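Local coordinates for phenylalanine ammonia-lyase (Rhodosporidium toruloides, PDB 1Y2M), which catalyses the non-oxidative deamination of L-phenylalanine and L-tyrosine to trans-cinnamic and p-coumaric acid, releasing ammonia, at residues G428-L440 against T513-H527. Residues are numbered along the deposited sequence; the frame is centred on the assembly and turned at random.
Sequences GLAQIGKLNFTQL and TTESNDVLSLLLATH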
loop_
_atom_site.group_PDB
_atom_site.type_symbol
_atom_site.label_atom_id
_atom_site.label_comp_id
_atom_site.label_asym_id
_atom_site.label_seq_id
_atom_site.Cartn_x
_atom_site.Cartn_y
_atom_site.Cartn_z
ATOM N N GLY B 428 9.155 -9.097 -5.335
ATOM C CA GLY B 428 9.705 -9.811 -6.502
ATOM C C GLY B 428 8.733 -10.623 -7.326
ATOM O O GLY B 428 8.761 -10.590 -8.549
ATOM N N LEU B 429 7.844 -11.334 -6.635
ATOM C CA LEU B 429 6.799 -12.151 -7.298
ATOM C C LEU B 429 5.910 -11.241 -8.153
ATOM O O LEU B 429 5.492 -11.601 -9.271
ATOM C CB LEU B 429 5.996 -12.962 -6.288
ATOM C CG LEU B 429 6.804 -14.041 -5.568
ATOM C CD1 LEU B 429 6.039 -14.570 -4.371
ATOM C CD2 LEU B 429 7.227 -15.157 -6.550
ATOM N N ALA B 430 5.611 -10.055 -7.637
ATOM C CA ALA B 430 4.776 -9.127 -8.381
ATOM C C ALA B 430 5.532 -8.625 -9.623
ATOM O O ALA B 430 4.939 -8.398 -10.674
ATOM C CB ALA B 430 4.382 -7.961 -7.517
ATOM N N GLN B 431 6.832 -8.433 -9.497
ATOM C CA GLN B 431 7.648 -7.978 -10.621
ATOM C C GLN B 431 7.800 -9.061 -11.702
ATOM O O GLN B 431 7.740 -8.766 -12.910
ATOM C CB GLN B 431 9.034 -7.506 -10.195
ATOM C CG GLN B 431 8.982 -6.302 -9.248
ATOM C CD GLN B 431 8.165 -5.195 -9.794
ATOM O OE1 GLN B 431 8.628 -4.448 -10.659
ATOM N NE2 GLN B 431 6.920 -5.063 -9.300
ATOM N N ILE B 432 8.022 -10.305 -11.289
ATOM C CA ILE B 432 8.008 -11.434 -12.227
ATOM C C ILE B 432 6.654 -11.467 -12.928
ATOM O O ILE B 432 6.558 -11.526 -14.159
ATOM C CB ILE B 432 8.222 -12.794 -11.497
ATOM C CG1 ILE B 432 9.608 -12.855 -10.840
ATOM C CG2 ILE B 432 8.020 -13.963 -12.486
ATOM C CD1 ILE B 432 9.801 -14.003 -9.896
ATOM N N GLY B 433 5.570 -11.423 -12.145
ATOM C CA GLY B 433 4.223 -11.450 -12.731
ATOM C C GLY B 433 4.018 -10.316 -13.767
ATOM O O GLY B 433 3.513 -10.554 -14.882
ATOM N N LYS B 434 4.370 -9.083 -13.440
ATOM C CA LYS B 434 4.232 -8.001 -14.401
ATOM C C LYS B 434 5.014 -8.293 -15.683
ATOM O O LYS B 434 4.487 -8.121 -16.767
ATOM C CB LYS B 434 4.654 -6.688 -13.754
ATOM C CG LYS B 434 4.513 -5.519 -14.688
ATOM C CD LYS B 434 3.076 -5.172 -15.048
ATOM C CE LYS B 434 3.049 -3.910 -15.909
ATOM N NZ LYS B 434 1.688 -3.275 -16.185
ATOM N N LEU B 435 6.237 -8.804 -15.578
ATOM C CA LEU B 435 7.003 -9.156 -16.773
ATOM C C LEU B 435 6.315 -10.170 -17.657
ATOM O O LEU B 435 6.091 -9.950 -18.860
ATOM C CB LEU B 435 8.367 -9.722 -16.365
ATOM C CG LEU B 435 9.303 -9.964 -17.572
ATOM C CD1 LEU B 435 9.613 -8.587 -18.301
ATOM C CD2 LEU B 435 10.559 -10.655 -17.159
ATOM N N ASN B 436 5.987 -11.307 -17.073
ATOM C CA ASN B 436 5.402 -12.361 -17.882
ATOM C C ASN B 436 4.013 -11.927 -18.373
ATOM O O ASN B 436 3.612 -12.282 -19.472
ATOM C CB ASN B 436 5.366 -13.696 -17.113
ATOM C CG ASN B 436 6.777 -14.215 -16.840
ATOM O OD1 ASN B 436 7.208 -14.232 -15.727
ATOM N ND2 ASN B 436 7.509 -14.603 -17.896
ATOM N N PHE B 437 3.256 -11.178 -17.588
ATOM C CA PHE B 437 1.954 -10.690 -18.113
ATOM C C PHE B 437 2.234 -9.852 -19.388
ATOM O O PHE B 437 1.546 -9.959 -20.394
ATOM C CB PHE B 437 1.294 -9.774 -17.099
ATOM C CG PHE B 437 0.182 -8.950 -17.669
ATOM C CD1 PHE B 437 -0.988 -9.532 -18.107
ATOM C CD2 PHE B 437 0.337 -7.604 -17.803
ATOM C CE1 PHE B 437 -2.001 -8.777 -18.664
ATOM C CE2 PHE B 437 -0.659 -6.826 -18.383
ATOM C CZ PHE B 437 -1.834 -7.428 -18.803
ATOM N N THR B 438 3.187 -8.934 -19.312
ATOM C CA THR B 438 3.445 -8.045 -20.458
ATOM C C THR B 438 3.944 -8.809 -21.661
ATOM O O THR B 438 3.574 -8.499 -22.828
ATOM C CB THR B 438 4.437 -6.882 -20.194
ATOM O OG1 THR B 438 5.755 -7.363 -19.864
ATOM C CG2 THR B 438 3.927 -6.015 -19.060
ATOM N N GLN B 439 4.718 -9.857 -21.411
ATOM C CA GLN B 439 5.134 -10.768 -22.548
ATOM C C GLN B 439 3.927 -11.453 -23.175
ATOM O O GLN B 439 3.796 -11.503 -24.417
ATOM C CB GLN B 439 6.111 -11.852 -22.070
ATOM C CG GLN B 439 7.443 -11.335 -21.620
ATOM C CD GLN B 439 8.285 -12.386 -20.944
ATOM O OE1 GLN B 439 7.795 -13.498 -20.688
ATOM N NE2 GLN B 439 9.553 -12.049 -20.624
ATOM N N LEU B 440 3.085 -12.028 -22.329
ATOM C CA LEU B 440 1.941 -12.801 -22.779
ATOM C C LEU B 440 0.958 -11.873 -23.500
ATOM O O LEU B 440 0.505 -12.193 -24.575
ATOM C CB LEU B 440 1.255 -13.440 -21.590
ATOM C CG LEU B 440 -0.078 -14.146 -21.908
ATOM C CD1 LEU B 440 0.143 -15.255 -22.888
ATOM C CD2 LEU B 440 -0.671 -14.759 -20.645
ATOM N N THR B 513 3.095 -13.884 1.084
ATOM C CA THR B 513 4.012 -14.283 -0.001
ATOM C C THR B 513 3.608 -15.672 -0.560
ATOM O O THR B 513 3.764 -15.900 -1.743
ATOM C CB THR B 513 5.452 -14.284 0.528
ATOM O OG1 THR B 513 5.715 -12.978 1.054
ATOM C CG2 THR B 513 6.437 -14.699 -0.573
ATOM N N THR B 514 3.102 -16.605 0.287
ATOM C CA THR B 514 2.627 -17.901 -0.155
ATOM C C THR B 514 1.460 -17.712 -1.092
ATOM O O THR B 514 1.367 -18.419 -2.109
ATOM C CB THR B 514 2.248 -18.744 1.070
ATOM O OG1 THR B 514 3.414 -18.966 1.894
ATOM C CG2 THR B 514 1.677 -20.046 0.644
ATOM N N GLU B 515 0.575 -16.739 -0.805
ATOM C CA GLU B 515 -0.556 -16.471 -1.691
ATOM C C GLU B 515 -0.032 -15.889 -3.010
ATOM O O GLU B 515 -0.525 -16.257 -4.092
ATOM C CB GLU B 515 -1.547 -15.524 -1.045
ATOM C CG GLU B 515 -2.812 -15.390 -1.905
ATOM C CD GLU B 515 -3.978 -14.631 -1.286
ATOM O OE1 GLU B 515 -3.931 -14.227 -0.081
ATOM O OE2 GLU B 515 -4.984 -14.435 -2.028
ATOM N N SER B 516 0.971 -15.002 -2.954
ATOM C CA SER B 516 1.543 -14.492 -4.196
ATOM C C SER B 516 2.173 -15.615 -5.019
ATOM O O SER B 516 2.034 -15.643 -6.247
ATOM C CB SER B 516 2.582 -13.415 -3.950
ATOM O OG SER B 516 1.936 -12.265 -3.428
ATOM N N ASN B 517 2.799 -16.604 -4.369
ATOM C CA ASN B 517 3.289 -17.769 -5.111
ATOM C C ASN B 517 2.168 -18.438 -5.861
ATOM O O ASN B 517 2.332 -18.825 -7.025
ATOM C CB ASN B 517 4.014 -18.839 -4.272
ATOM C CG ASN B 517 5.410 -18.456 -3.877
ATOM O OD1 ASN B 517 6.095 -17.752 -4.608
ATOM N ND2 ASN B 517 5.888 -19.017 -2.741
ATOM N N ASP B 518 1.013 -18.564 -5.224
ATOM C CA ASP B 518 -0.124 -19.264 -5.784
ATOM C C ASP B 518 -0.642 -18.502 -6.998
ATOM O O ASP B 518 -0.867 -19.056 -8.095
ATOM C CB ASP B 518 -1.220 -19.363 -4.728
ATOM C CG ASP B 518 -2.309 -20.385 -5.089
ATOM O OD1 ASP B 518 -2.032 -21.407 -5.809
ATOM O OD2 ASP B 518 -3.443 -20.189 -4.590
ATOM N N VAL B 519 -0.839 -17.192 -6.819
ATOM C CA VAL B 519 -1.318 -16.358 -7.936
ATOM C C VAL B 519 -0.352 -16.333 -9.074
ATOM O O VAL B 519 -0.772 -16.391 -10.259
ATOM C CB VAL B 519 -1.679 -14.975 -7.442
ATOM C CG1 VAL B 519 -2.126 -14.064 -8.575
ATOM C CG2 VAL B 519 -2.758 -15.120 -6.377
ATOM N N LEU B 520 0.944 -16.223 -8.768
ATOM C CA LEU B 520 1.949 -16.237 -9.846
ATOM C C LEU B 520 1.896 -17.588 -10.550
ATOM O O LEU B 520 2.107 -17.640 -11.763
ATOM C CB LEU B 520 3.362 -15.963 -9.332
ATOM C CG LEU B 520 4.452 -15.821 -10.409
ATOM C CD1 LEU B 520 4.090 -14.889 -11.558
ATOM C CD2 LEU B 520 5.784 -15.326 -9.841
ATOM N N SER B 521 1.647 -18.696 -9.827
ATOM C CA SER B 521 1.569 -20.019 -10.476
ATOM C C SER B 521 0.410 -20.061 -11.454
ATOM O O SER B 521 0.500 -20.684 -12.504
ATOM C CB SER B 521 1.427 -21.106 -9.444
ATOM O OG SER B 521 2.560 -21.143 -8.549
ATOM N N LEU B 522 -0.692 -19.416 -11.099
ATOM C CA LEU B 522 -1.839 -19.365 -12.035
ATOM C C LEU B 522 -1.441 -18.601 -13.294
ATOM O O LEU B 522 -1.765 -19.012 -14.414
ATOM C CB LEU B 522 -3.020 -18.615 -11.389
ATOM C CG LEU B 522 -3.723 -19.307 -10.215
ATOM C CD1 LEU B 522 -4.661 -18.386 -9.473
ATOM C CD2 LEU B 522 -4.472 -20.525 -10.717
ATOM N N LEU B 523 -0.775 -17.468 -13.108
ATOM C CA LEU B 523 -0.332 -16.632 -14.230
ATOM C C LEU B 523 0.661 -17.380 -15.104
ATOM O O LEU B 523 0.572 -17.328 -16.356
ATOM C CB LEU B 523 0.258 -15.330 -13.691
ATOM C CG LEU B 523 0.797 -14.352 -14.707
ATOM C CD1 LEU B 523 -0.142 -14.007 -15.773
ATOM C CD2 LEU B 523 1.416 -13.094 -13.996
ATOM N N LEU B 524 1.664 -18.000 -14.477
ATOM C CA LEU B 524 2.696 -18.648 -15.285
ATOM C C LEU B 524 2.147 -19.925 -15.972
ATOM O O LEU B 524 2.563 -20.272 -17.086
ATOM C CB LEU B 524 3.960 -18.928 -14.472
ATOM C CG LEU B 524 4.633 -17.642 -13.988
ATOM C CD1 LEU B 524 6.011 -18.016 -13.466
ATOM C CD2 LEU B 524 4.761 -16.540 -15.036
ATOM N N ALA B 525 1.200 -20.611 -15.324
ATOM C CA ALA B 525 0.508 -21.774 -15.974
ATOM C C ALA B 525 -0.236 -21.270 -17.232
ATOM O O ALA B 525 -0.242 -21.901 -18.255
ATOM C CB ALA B 525 -0.418 -22.450 -15.049
ATOM N N THR B 526 -0.916 -20.160 -17.081
ATOM C CA THR B 526 -1.616 -19.512 -18.203
ATOM C C THR B 526 -0.669 -19.155 -19.366
ATOM O O THR B 526 -0.923 -19.416 -20.553
ATOM C CB THR B 526 -2.354 -18.273 -17.667
ATOM O OG1 THR B 526 -3.374 -18.717 -16.771
ATOM C CG2 THR B 526 -2.971 -17.393 -18.746
ATOM N N HIS B 527 0.420 -18.492 -19.037
ATOM C CA HIS B 527 1.409 -18.115 -20.035
ATOM C C HIS B 527 1.943 -19.371 -20.730
ATOM O O HIS B 527 2.130 -19.397 -21.959
ATOM C CB HIS B 527 2.499 -17.293 -19.332
ATOM C CG HIS B 527 3.521 -16.658 -20.251
ATOM N ND1 HIS B 527 4.541 -15.854 -19.782
ATOM C CD2 HIS B 527 3.679 -16.722 -21.598
ATOM C CE1 HIS B 527 5.271 -15.447 -20.812
ATOM N NE2 HIS B 527 4.783 -15.973 -21.920
#
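L429 enters helix 513-527 as a knob into a hole formed by T513, S516, N517 and L520. Its CD2 lies 3.6 Å from L520 CD2, while CD1 comes within 3.2 Å of N517 OD1, an amide oxygen buried against methyls without a polar partner; N517 ND2 bonds to A282 O. L520 CD2 also meets I432 CG2, the two side chains crossing at about a right angle. Further along, bare G433 lets the leucines come down onto the backbone: L520 CD1 rests on its CA, and L523 CD2 is tight against the same atom at 3.5 Å.

Over these segments the helix axes run nearly parallel (12°) and approach to 9.8 Å, in the buried central helix bundle of the PAL/histidase fold.

H527 meets the other helix with one face and one edge. A chi1 of -172° swings its ring across to helix 428-440, where L440 CB makes a CH-pi contact over one face, 4.2 Å from the centroid. Q439 OE1 lies in the ring plane, 3.2 Å from H527 CE1, while Q439 NE2 bonds to T297 OG1. H527 ND1 is buried against N436 CB with no polar partner. Cutting H527 back to an alanine is likely to leave L440 CB without its ring and T300 OG1 without its bond to NE2.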